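Local atomic coordinates of CdiA toxin (Cupriavidus taiwanensis, PDB entry 5T87), a protein that is thought to act as a toxin in contact-dependent growth inhibition, this piece being its C-terminal catalytic domain, captured in complex with the CdiI immunity protein. Residues P22-V27 / D43-H48; R50-L55 / N61-G66; Q8-N13 / E33-D38. All coordinates share one frame; numbering follows the deposited sequence.

Contact 1 (P22-V27 / D43-H48)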
loop_
_atom_site.group_PDB
_atom_site.type_symbol
_atom_site.label_atom_id
_atom_site.label_comp_id
_atom_site.label_asym_id
_atom_site.label_seq_id
_atom_site.Cartn_x
_atom_site.Cartn_y
_atom_site.Cartn_z
ATOM N N PRO E 22 1.346 -10.449 -1.076
ATOM C CA PRO E 22 2.025 -10.290 0.211
ATOM C C PRO E 22 1.258 -9.465 1.253
ATOM O O PRO E 22 1.700 -9.377 2.385
ATOM C CB PRO E 22 3.315 -9.562 -0.174
ATOM C CG PRO E 22 2.939 -8.751 -1.369
ATOM C CD PRO E 22 1.920 -9.563 -2.110
ATOM N N ARG E 23 0.136 -8.849 0.876
ATOM C CA ARG E 23 -0.683 -8.101 1.827
ATOM C C ARG E 23 -1.095 -8.959 3.020
ATOM O O ARG E 23 -1.662 -10.040 2.840
ATOM C CB ARG E 23 -1.929 -7.550 1.144
ATOM C CG ARG E 23 -2.810 -6.697 2.044
ATOM C CD ARG E 23 -3.744 -5.802 1.238
ATOM N NE ARG E 23 -3.225 -4.444 1.083
ATOM C CZ ARG E 23 -3.921 -3.406 0.609
ATOM N NH1 ARG E 23 -5.186 -3.557 0.216
ATOM N NH2 ARG E 23 -3.344 -2.209 0.527
ATOM N N ARG E 24 -0.788 -8.455 4.219
ATOM C CA ARG E 24 -1.107 -9.104 5.475
ATOM C C ARG E 24 -2.065 -8.249 6.288
ATOM O O ARG E 24 -2.282 -7.067 5.982
ATOM C CB ARG E 24 0.156 -9.319 6.313
ATOM C CG ARG E 24 1.334 -9.918 5.571
ATOM C CD ARG E 24 2.472 -10.235 6.528
ATOM N NE ARG E 24 2.190 -11.396 7.381
ATOM C CZ ARG E 24 2.290 -12.679 7.012
ATOM N NH1 ARG E 24 2.006 -13.637 7.888
ATOM N NH2 ARG E 24 2.659 -13.020 5.782
ATOM N N VAL E 25 -2.603 -8.861 7.347
ATOM C CA VAL E 25 -3.527 -8.199 8.289
ATOM C C VAL E 25 -3.343 -8.733 9.717
ATOM O O VAL E 25 -3.051 -9.918 9.907
ATOM C CB VAL E 25 -5.008 -8.344 7.837
ATOM C CG1 VAL E 25 -5.438 -9.805 7.737
ATOM C CG2 VAL E 25 -5.939 -7.569 8.759
ATOM N N SER E 26 -3.509 -7.853 10.707
ATOM C CA SER E 26 -3.426 -8.221 12.131
ATOM C C SER E 26 -4.376 -7.368 12.989
ATOM O O SER E 26 -5.086 -6.496 12.469
ATOM C CB SER E 26 -1.988 -8.049 12.622
ATOM O OG SER E 26 -1.729 -8.834 13.773
ATOM N N VAL E 27 -4.381 -7.625 14.298
ATOM C CA VAL E 27 -5.098 -6.781 15.268
ATOM C C VAL E 27 -4.199 -6.534 16.484
ATOM O O VAL E 27 -3.558 -7.460 16.976
ATOM C CB VAL E 27 -6.471 -7.389 15.669
ATOM C CG1 VAL E 27 -6.322 -8.778 16.283
ATOM C CG2 VAL E 27 -7.230 -6.461 16.609
ATOM N N ASP E 43 11.845 -8.357 3.100
ATOM C CA ASP E 43 10.990 -8.667 4.246
ATOM C C ASP E 43 10.488 -7.413 4.972
ATOM O O ASP E 43 9.818 -7.536 5.980
ATOM C CB ASP E 43 11.688 -9.646 5.223
ATOM C CG ASP E 43 12.981 -9.075 5.874
ATOM O OD1 ASP E 43 13.193 -7.847 5.860
ATOM O OD2 ASP E 43 13.797 -9.882 6.408
ATOM N N VAL E 44 10.810 -6.221 4.471
ATOM C CA VAL E 44 10.366 -4.954 5.092
ATOM C C VAL E 44 8.923 -4.616 4.696
ATOM O O VAL E 44 8.549 -4.773 3.535
ATOM C CB VAL E 44 11.265 -3.765 4.689
ATOM C CG1 VAL E 44 10.779 -2.460 5.326
ATOM C CG2 VAL E 44 12.716 -4.057 5.051
ATOM N N TYR E 45 8.137 -4.153 5.670
ATOM C CA TYR E 45 6.720 -3.847 5.491
ATOM C C TYR E 45 6.365 -2.476 6.092
ATOM O O TYR E 45 6.983 -2.063 7.091
ATOM C CB TYR E 45 5.859 -4.929 6.156
ATOM C CG TYR E 45 5.826 -6.260 5.419
ATOM C CD1 TYR E 45 6.887 -7.159 5.501
ATOM C CD2 TYR E 45 4.717 -6.635 4.661
ATOM C CE1 TYR E 45 6.855 -8.380 4.830
ATOM C CE2 TYR E 45 4.671 -7.849 3.989
ATOM C CZ TYR E 45 5.733 -8.717 4.075
ATOM O OH TYR E 45 5.644 -9.905 3.406
ATOM N N HIS E 46 5.385 -1.794 5.483
ATOM C CA HIS E 46 4.740 -0.580 6.061
ATOM C C HIS E 46 3.278 -0.884 6.388
ATOM O O HIS E 46 2.737 -1.899 5.944
ATOM C CB HIS E 46 4.788 0.618 5.102
ATOM C CG HIS E 46 4.281 0.302 3.729
ATOM N ND1 HIS E 46 5.112 -0.145 2.726
ATOM C CD2 HIS E 46 3.033 0.315 3.207
ATOM C CE1 HIS E 46 4.405 -0.367 1.635
ATOM N NE2 HIS E 46 3.143 -0.092 1.898
ATOM N N GLY E 47 2.634 -0.008 7.150
ATOM C CA GLY E 47 1.273 -0.293 7.577
ATOM C C GLY E 47 0.408 0.899 7.895
ATOM O O GLY E 47 0.907 2.017 8.121
ATOM N N HIS E 48 -0.901 0.644 7.908
ATOM C CA HIS E 48 -1.886 1.673 8.246
ATOM C C HIS E 48 -3.030 1.100 9.055
ATOM O O HIS E 48 -3.308 -0.102 8.986
ATOM C CB HIS E 48 -2.418 2.381 6.983
ATOM C CG HIS E 48 -3.101 1.467 6.014
ATOM N ND1 HIS E 48 -2.441 0.884 4.956
ATOM C CD2 HIS E 48 -4.383 1.040 5.938
ATOM C CE1 HIS E 48 -3.282 0.131 4.273
ATOM N NE2 HIS E 48 -4.465 0.204 4.851
#
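Tyr45 reaches from strand 44-48 over to strand 22-27 and fills the tight end of this contact. Its CG lies anti to the carbonyl carbon (chi1 -73°), which sends the ring toward the other strand, where Tyr45 CE2 comes to 3.7 Å from the carbonyl oxygen of Pro22. That oxygen sits at the ring's edge, close to its plane. The aliphatic part of Arg24 crosses the tyrosine at a slant, Arg24 CD 4.1 Å from Tyr45 CE2, and its guanidinium is turned almost perpendicular to the ring (81° between planes). The bend at chi3 carries the Arg24 head group off toward Ser14, whose OG accepts from NE.

The other end is looser. Arg23 and His48 meet at 4.4 Å, Arg23 NH2 standing near the plane of the imidazole at its CE1 edge. Neither depends on the other for its polar partners: Arg23 makes salt bridges to Asp38 and to Asp108 of the CdiI chain, while His48 NE2 is hydrogen-bonded to Arg50. No hydrogen bond joins the segments directly, and the strand axes stay 9.4 Å apart.

Such spacing fits two strands that both neighbour a third, 34-41, in a twisted antiparallel sheet. Val44 and Tyr45 continue that sheet into the immunity protein through a parallel ladder, an interface built by beta augmentation.

Contact 2 (R50-L55 / N61-G66)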
loop_
_atom_site.group_PDB
_atom_site.type_symbol
_atom_site.label_atom_id
_atom_site.label_comp_id
_atom_site.label_asym_id
_atom_site.label_seq_id
_atom_site.Cartn_x
_atom_site.Cartn_y
_atom_site.Cartn_z
ATOM N N ARG E 50 -7.032 0.636 10.040
ATOM C CA ARG E 50 -8.358 0.639 9.425
ATOM C C ARG E 50 -9.490 0.382 10.427
ATOM O O ARG E 50 -9.281 -0.217 11.475
ATOM C CB ARG E 50 -8.423 -0.378 8.282
ATOM C CG ARG E 50 -7.767 0.078 6.987
ATOM C CD ARG E 50 -8.270 -0.737 5.801
ATOM N NE ARG E 50 -7.418 -0.571 4.620
ATOM C CZ ARG E 50 -7.608 -1.180 3.446
ATOM N NH1 ARG E 50 -8.667 -1.964 3.244
ATOM N NH2 ARG E 50 -6.759 -0.958 2.451
ATOM N N ALA E 51 -10.684 0.858 10.075
ATOM C CA ALA E 51 -11.918 0.552 10.802
ATOM C C ALA E 51 -12.531 -0.761 10.280
ATOM O O ALA E 51 -12.529 -1.012 9.075
ATOM C CB ALA E 51 -12.909 1.697 10.638
ATOM N N TRP E 52 -13.074 -1.575 11.186
ATOM C CA TRP E 52 -13.649 -2.887 10.847
ATOM C C TRP E 52 -14.421 -2.948 9.506
ATOM O O TRP E 52 -14.223 -3.876 8.726
ATOM C CB TRP E 52 -14.558 -3.382 11.990
ATOM C CG TRP E 52 -15.224 -4.676 11.659
ATOM C CD1 TRP E 52 -16.515 -4.851 11.256
ATOM C CD2 TRP E 52 -14.614 -5.975 11.637
ATOM N NE1 TRP E 52 -16.754 -6.181 11.002
ATOM C CE2 TRP E 52 -15.606 -6.894 11.229
ATOM C CE3 TRP E 52 -13.333 -6.452 11.937
ATOM C CZ2 TRP E 52 -15.355 -8.269 11.111
ATOM C CZ3 TRP E 52 -13.084 -7.816 11.820
ATOM C CH2 TRP E 52 -14.094 -8.708 11.410
ATOM N N LYS E 53 -15.297 -1.973 9.255
ATOM C CA LYS E 53 -16.135 -1.959 8.034
ATOM C C LYS E 53 -15.331 -1.679 6.744
ATOM O O LYS E 53 -15.792 -2.001 5.642
ATOM C CB LYS E 53 -17.288 -0.944 8.173
ATOM C CG LYS E 53 -16.863 0.514 7.999
ATOM C CD LYS E 53 -17.844 1.519 8.593
ATOM C CE LYS E 53 -17.222 2.914 8.693
ATOM N NZ LYS E 53 -16.576 3.389 7.430
ATOM N N ASP E 54 -14.154 -1.062 6.895
ATOM C CA ASP E 54 -13.217 -0.812 5.784
ATOM C C ASP E 54 -12.326 -2.014 5.377
ATOM O O ASP E 54 -11.598 -1.926 4.385
ATOM C CB ASP E 54 -12.336 0.417 6.100
ATOM C CG ASP E 54 -13.143 1.703 6.241
ATOM O OD1 ASP E 54 -14.336 1.704 5.886
ATOM O OD2 ASP E 54 -12.585 2.719 6.698
ATOM N N LEU E 55 -12.379 -3.122 6.120
ATOM C CA LEU E 55 -11.680 -4.354 5.727
ATOM C C LEU E 55 -12.575 -5.135 4.784
ATOM O O LEU E 55 -13.799 -5.027 4.870
ATOM C CB LEU E 55 -11.351 -5.227 6.934
ATOM C CG LEU E 55 -10.914 -4.574 8.246
ATOM C CD1 LEU E 55 -10.313 -5.648 9.145
ATOM C CD2 LEU E 55 -9.947 -3.416 8.045
ATOM N N ASN E 61 -12.466 -12.517 7.205
ATOM C CA ASN E 61 -12.458 -13.988 7.259
ATOM C C ASN E 61 -11.149 -14.484 7.849
ATOM O O ASN E 61 -11.148 -15.212 8.844
ATOM C CB ASN E 61 -12.633 -14.612 5.864
ATOM C CG ASN E 61 -14.060 -14.531 5.341
ATOM O OD1 ASN E 61 -15.028 -14.491 6.106
ATOM N ND2 ASN E 61 -14.196 -14.528 4.019
ATOM N N ALA E 62 -10.047 -14.053 7.231
ATOM C CA ALA E 62 -8.692 -14.418 7.650
ATOM C C ALA E 62 -8.322 -13.936 9.063
ATOM O O ALA E 62 -7.437 -14.517 9.693
ATOM C CB ALA E 62 -7.681 -13.908 6.634
ATOM N N LEU E 63 -8.979 -12.881 9.551
ATOM C CA LEU E 63 -8.866 -12.484 10.965
ATOM C C LEU E 63 -9.592 -13.437 11.944
ATOM O O LEU E 63 -8.940 -14.096 12.764
ATOM C CB LEU E 63 -9.351 -11.044 11.177
ATOM C CG LEU E 63 -8.343 -9.929 10.894
ATOM C CD1 LEU E 63 -9.023 -8.575 11.050
ATOM C CD2 LEU E 63 -7.125 -10.021 11.809
ATOM N N VAL E 64 -10.925 -13.518 11.847
ATOM C CA VAL E 64 -11.745 -14.330 12.781
ATOM C C VAL E 64 -11.256 -15.777 12.790
ATOM O O VAL E 64 -11.056 -16.365 13.860
ATOM C CB VAL E 64 -13.268 -14.340 12.436
ATOM C CG1 VAL E 64 -14.045 -15.246 13.400
ATOM C CG2 VAL E 64 -13.876 -12.936 12.445
ATOM N N ARG E 65 -11.065 -16.326 11.588
ATOM C CA ARG E 65 -10.598 -17.701 11.400
ATOM C C ARG E 65 -9.171 -17.927 11.907
ATOM O O ARG E 65 -8.840 -19.024 12.357
ATOM C CB ARG E 65 -10.705 -18.084 9.924
ATOM C CG ARG E 65 -10.382 -19.538 9.607
ATOM C CD ARG E 65 -11.129 -20.035 8.372
ATOM N NE ARG E 65 -11.235 -19.017 7.317
ATOM C CZ ARG E 65 -10.263 -18.661 6.470
ATOM N NH1 ARG E 65 -9.061 -19.235 6.520
ATOM N NH2 ARG E 65 -10.501 -17.716 5.563
ATOM N N GLY E 66 -8.337 -16.891 11.845
ATOM C CA GLY E 66 -6.999 -16.938 12.428
ATOM C C GLY E 66 -6.962 -17.034 13.944
ATOM O O GLY E 66 -5.928 -17.388 14.509
#
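Leu55 and Leu63 meet methyl to methyl, Leu55 CD1 lying 3.7 Å from Leu63 CD1, with the two side chains crossing at about a right angle. Leu55 has its CG anti to the carbonyl carbon (chi1 -38°), a setting that aims the isobutyl group at the helix.

Trp52 approaches the same helix from the preceding 3-10 turn. Its indole swings out with CG anti to the backbone N (chi1 177°), and the six-membered ring does the touching. Trp52 CZ3 is 4.2 Å from Leu63 CD1, and Trp52 CH2 is 4.4 Å from Val64 CG2; both methyls come in obliquely to the ring. Leu63 CD1 is therefore shared between Trp52 and Leu55, whereas Val64 meets only the outer corner of the indole. Phe34 packs against Trp52, Leu55 and Leu63 alike, tying the group to strand 34-41, and Val69 adds to the cover of Trp52 and Val64.

All of the contact across the segments is apolar; the side-chain polar bonds described here stay within 50-55 or go to the CdiI chain. Arg50 NH1 donates to Asp54 O at 3.1 Å, bent at the hydrogen (140°) and tilted out of the carbonyl plane, while Arg50 NH2 forms a salt bridge with Asp108 of the CdiI chain. On the outer side Lys53 NZ pairs with Asp54 OD1 at 3.2 Å.

The result is a small hydrophobic cluster where the 3-10 turn connects strand 44-50 to helix 57-64: the helix packs back on Trp52 of the turn and on Leu55 just after it, and Phe34 of the sheet closes the group.

Contact 3 (Q8-N13 / E33-D38)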
loop_
_atom_site.group_PDB
_atom_site.type_symbol
_atom_site.label_atom_id
_atom_site.label_comp_id
_atom_site.label_asym_id
_atom_site.label_seq_id
_atom_site.Cartn_x
_atom_site.Cartn_y
_atom_site.Cartn_z
ATOM N N GLN E 8 6.129 -3.354 15.072
ATOM C CA GLN E 8 6.974 -4.543 14.936
ATOM C C GLN E 8 6.271 -5.834 15.402
ATOM O O GLN E 8 6.164 -6.790 14.627
ATOM C CB GLN E 8 8.319 -4.324 15.649
ATOM C CG GLN E 8 9.386 -5.376 15.382
ATOM C CD GLN E 8 9.671 -5.575 13.905
ATOM O OE1 GLN E 8 10.177 -4.682 13.236
ATOM N NE2 GLN E 8 9.347 -6.750 13.393
ATOM N N SER E 9 5.756 -5.842 16.635
ATOM C CA SER E 9 5.112 -7.045 17.213
ATOM C C SER E 9 3.762 -7.402 16.559
ATOM O O SER E 9 3.416 -8.583 16.410
ATOM C CB SER E 9 4.955 -6.903 18.736
ATOM O OG SER E 9 4.262 -5.717 19.087
ATOM N N VAL E 10 3.013 -6.375 16.167
ATOM C CA VAL E 10 1.758 -6.551 15.429
ATOM C C VAL E 10 2.005 -7.151 14.027
ATOM O O VAL E 10 1.217 -7.986 13.564
ATOM C CB VAL E 10 0.980 -5.218 15.322
ATOM C CG1 VAL E 10 -0.258 -5.380 14.452
ATOM C CG2 VAL E 10 0.564 -4.714 16.706
ATOM N N LEU E 11 3.088 -6.721 13.368
ATOM C CA LEU E 11 3.534 -7.318 12.098
ATOM C C LEU E 11 3.923 -8.787 12.252
ATOM O O LEU E 11 3.510 -9.615 11.443
ATOM C CB LEU E 11 4.714 -6.524 11.508
ATOM C CG LEU E 11 5.434 -7.033 10.244
ATOM C CD1 LEU E 11 4.464 -7.266 9.099
ATOM C CD2 LEU E 11 6.521 -6.051 9.827
ATOM N N GLU E 12 4.721 -9.100 13.279
ATOM C CA GLU E 12 5.172 -10.488 13.522
ATOM C C GLU E 12 3.991 -11.445 13.770
ATOM O O GLU E 12 3.963 -12.541 13.216
ATOM C CB GLU E 12 6.203 -10.547 14.657
ATOM C CG GLU E 12 7.556 -9.943 14.273
ATOM C CD GLU E 12 8.510 -9.693 15.449
ATOM O OE1 GLU E 12 8.100 -9.837 16.616
ATOM O OE2 GLU E 12 9.687 -9.334 15.222
ATOM N N ASN E 13 2.988 -11.003 14.530
ATOM C CA ASN E 13 1.784 -11.812 14.756
ATOM C C ASN E 13 0.689 -11.584 13.691
ATOM O O ASN E 13 -0.487 -11.810 13.974
ATOM C CB ASN E 13 1.219 -11.567 16.179
ATOM C CG ASN E 13 2.211 -11.924 17.283
ATOM O OD1 ASN E 13 2.650 -11.052 18.028
ATOM N ND2 ASN E 13 2.572 -13.211 17.389
ATOM N N GLU E 33 -6.828 -1.799 17.597
ATOM C CA GLU E 33 -6.968 -1.325 16.216
ATOM C C GLU E 33 -6.687 -2.447 15.203
ATOM O O GLU E 33 -5.944 -3.385 15.503
ATOM C CB GLU E 33 -6.027 -0.136 15.979
ATOM C CG GLU E 33 -4.539 -0.504 15.918
ATOM C CD GLU E 33 -3.591 0.591 16.404
ATOM O OE1 GLU E 33 -4.049 1.700 16.765
ATOM O OE2 GLU E 33 -2.363 0.331 16.435
ATOM N N PHE E 34 -7.306 -2.352 14.023
ATOM C CA PHE E 34 -7.053 -3.279 12.912
ATOM C C PHE E 34 -6.023 -2.664 11.972
ATOM O O PHE E 34 -6.131 -1.482 11.621
ATOM C CB PHE E 34 -8.341 -3.589 12.146
ATOM C CG PHE E 34 -9.430 -4.157 13.010
ATOM C CD1 PHE E 34 -9.324 -5.452 13.520
ATOM C CD2 PHE E 34 -10.561 -3.398 13.329
ATOM C CE1 PHE E 34 -10.325 -5.979 14.329
ATOM C CE2 PHE E 34 -11.562 -3.920 14.135
ATOM C CZ PHE E 34 -11.444 -5.211 14.637
ATOM N N VAL E 35 -5.041 -3.478 11.562
ATOM C CA VAL E 35 -3.853 -3.006 10.817
ATOM C C VAL E 35 -3.589 -3.795 9.532
ATOM O O VAL E 35 -3.539 -5.029 9.560
ATOM C CB VAL E 35 -2.570 -3.075 11.679
ATOM C CG1 VAL E 35 -1.406 -2.391 10.962
ATOM C CG2 VAL E 35 -2.801 -2.441 13.047
ATOM N N VAL E 36 -3.403 -3.059 8.428
ATOM C CA VAL E 36 -3.060 -3.616 7.114
ATOM C C VAL E 36 -1.588 -3.329 6.811
ATOM O O VAL E 36 -1.132 -2.179 6.929
ATOM C CB VAL E 36 -3.916 -2.991 5.997
ATOM C CG1 VAL E 36 -3.494 -3.513 4.620
ATOM C CG2 VAL E 36 -5.401 -3.236 6.235
ATOM N N PHE E 37 -0.869 -4.377 6.401
ATOM C CA PHE E 37 0.561 -4.312 6.108
ATOM C C PHE E 37 0.835 -4.670 4.669
ATOM O O PHE E 37 0.289 -5.645 4.170
ATOM C CB PHE E 37 1.307 -5.324 6.964
ATOM C CG PHE E 37 1.307 -5.000 8.420
ATOM C CD1 PHE E 37 2.124 -3.985 8.914
ATOM C CD2 PHE E 37 0.513 -5.720 9.311
ATOM C CE1 PHE E 37 2.138 -3.676 10.267
ATOM C CE2 PHE E 37 0.531 -5.424 10.670
ATOM C CZ PHE E 37 1.347 -4.397 11.145
ATOM N N ASP E 38 1.726 -3.919 4.033
ATOM C CA ASP E 38 2.116 -4.170 2.646
ATOM C C ASP E 38 3.621 -4.215 2.528
ATOM O O ASP E 38 4.328 -3.551 3.283
ATOM C CB ASP E 38 1.590 -3.060 1.744
ATOM C CG ASP E 38 0.091 -2.937 1.795
ATOM O OD1 ASP E 38 -0.579 -3.797 1.181
ATOM O OD2 ASP E 38 -0.411 -2.001 2.469
#
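Leu11 lies over one face of the Phe37 ring, and this CH-pi contact is the centre of the packing between helix 8-12 and strand 34-38. Leu11 CD1 is 4.1 Å from the centroid of the ring, only 18° off the ring normal. The leucine's CG is anti to the backbone N (chi1 175°), carrying the side chain obliquely over the ring, with CD1 over the CG end and CB toward CZ and CE1. Leu11 CA lies over the face near CZ, and Leu11 N stands 3.7 Å from Phe37 CZ at the rim. On the opposite face the ring rests on Val35 CG1 of its own strand, offset toward the rim, and is thus sandwiched between aliphatic groups.

The remaining apolar contacts run through Val10. Its CG1 meets the edge of Phe37 in the ring plane, 3.8 Å from Phe37 CZ, the two side chains crossing at about a right angle. The same Val10 CG1 touches Val35 CG2 at 4.1 Å, joining both strand residues to one methyl.

One side-chain hydrogen bond lies on the side of the helix turned from the strand. Gln8 NE2 donates to Glu12 OE2 at 3.2 Å, one turn on, arriving from above the carboxylate plane in a well-bent bond. Both ends of the Gln8 amide are also gripped by the CdiI chain, through Met3 O and Tyr5 N.

The helix crosses strand 34-38 at 78°, its axis 9.9 Å away. Next to it, Leu11 packs on Tyr45 of strand 44-50, and Val10 O accepts from Ser26 OG of strand 21-27, so this N-terminal helix straddles three neighbouring strands of the antiparallel sheet.

Strand 34-41, flanked by 21-27 and 44-50 in the antiparallel sheet, ties the three contacts together. Contacts 1 and 3 have centres about 5 Å apart and alternate along the chain; the Arg23 NE to Asp38 OD1 salt bridge (2.7 Å) joins them. Contact 2 follows both in sequence, its centre about 13 Å from contact 1 and 12 Å from contact 3. Phe34 links it to contact 3, and Val25 packs on Leu63 to link it to contact 1. Helices 7-12 and 57-64 thus both pack against this small sheet, and the CdiI protein touches all three contacts, through the ladder at Val44 and Tyr45, Gln8, and salt bridges from Arg23 and Arg50 to its Asp108.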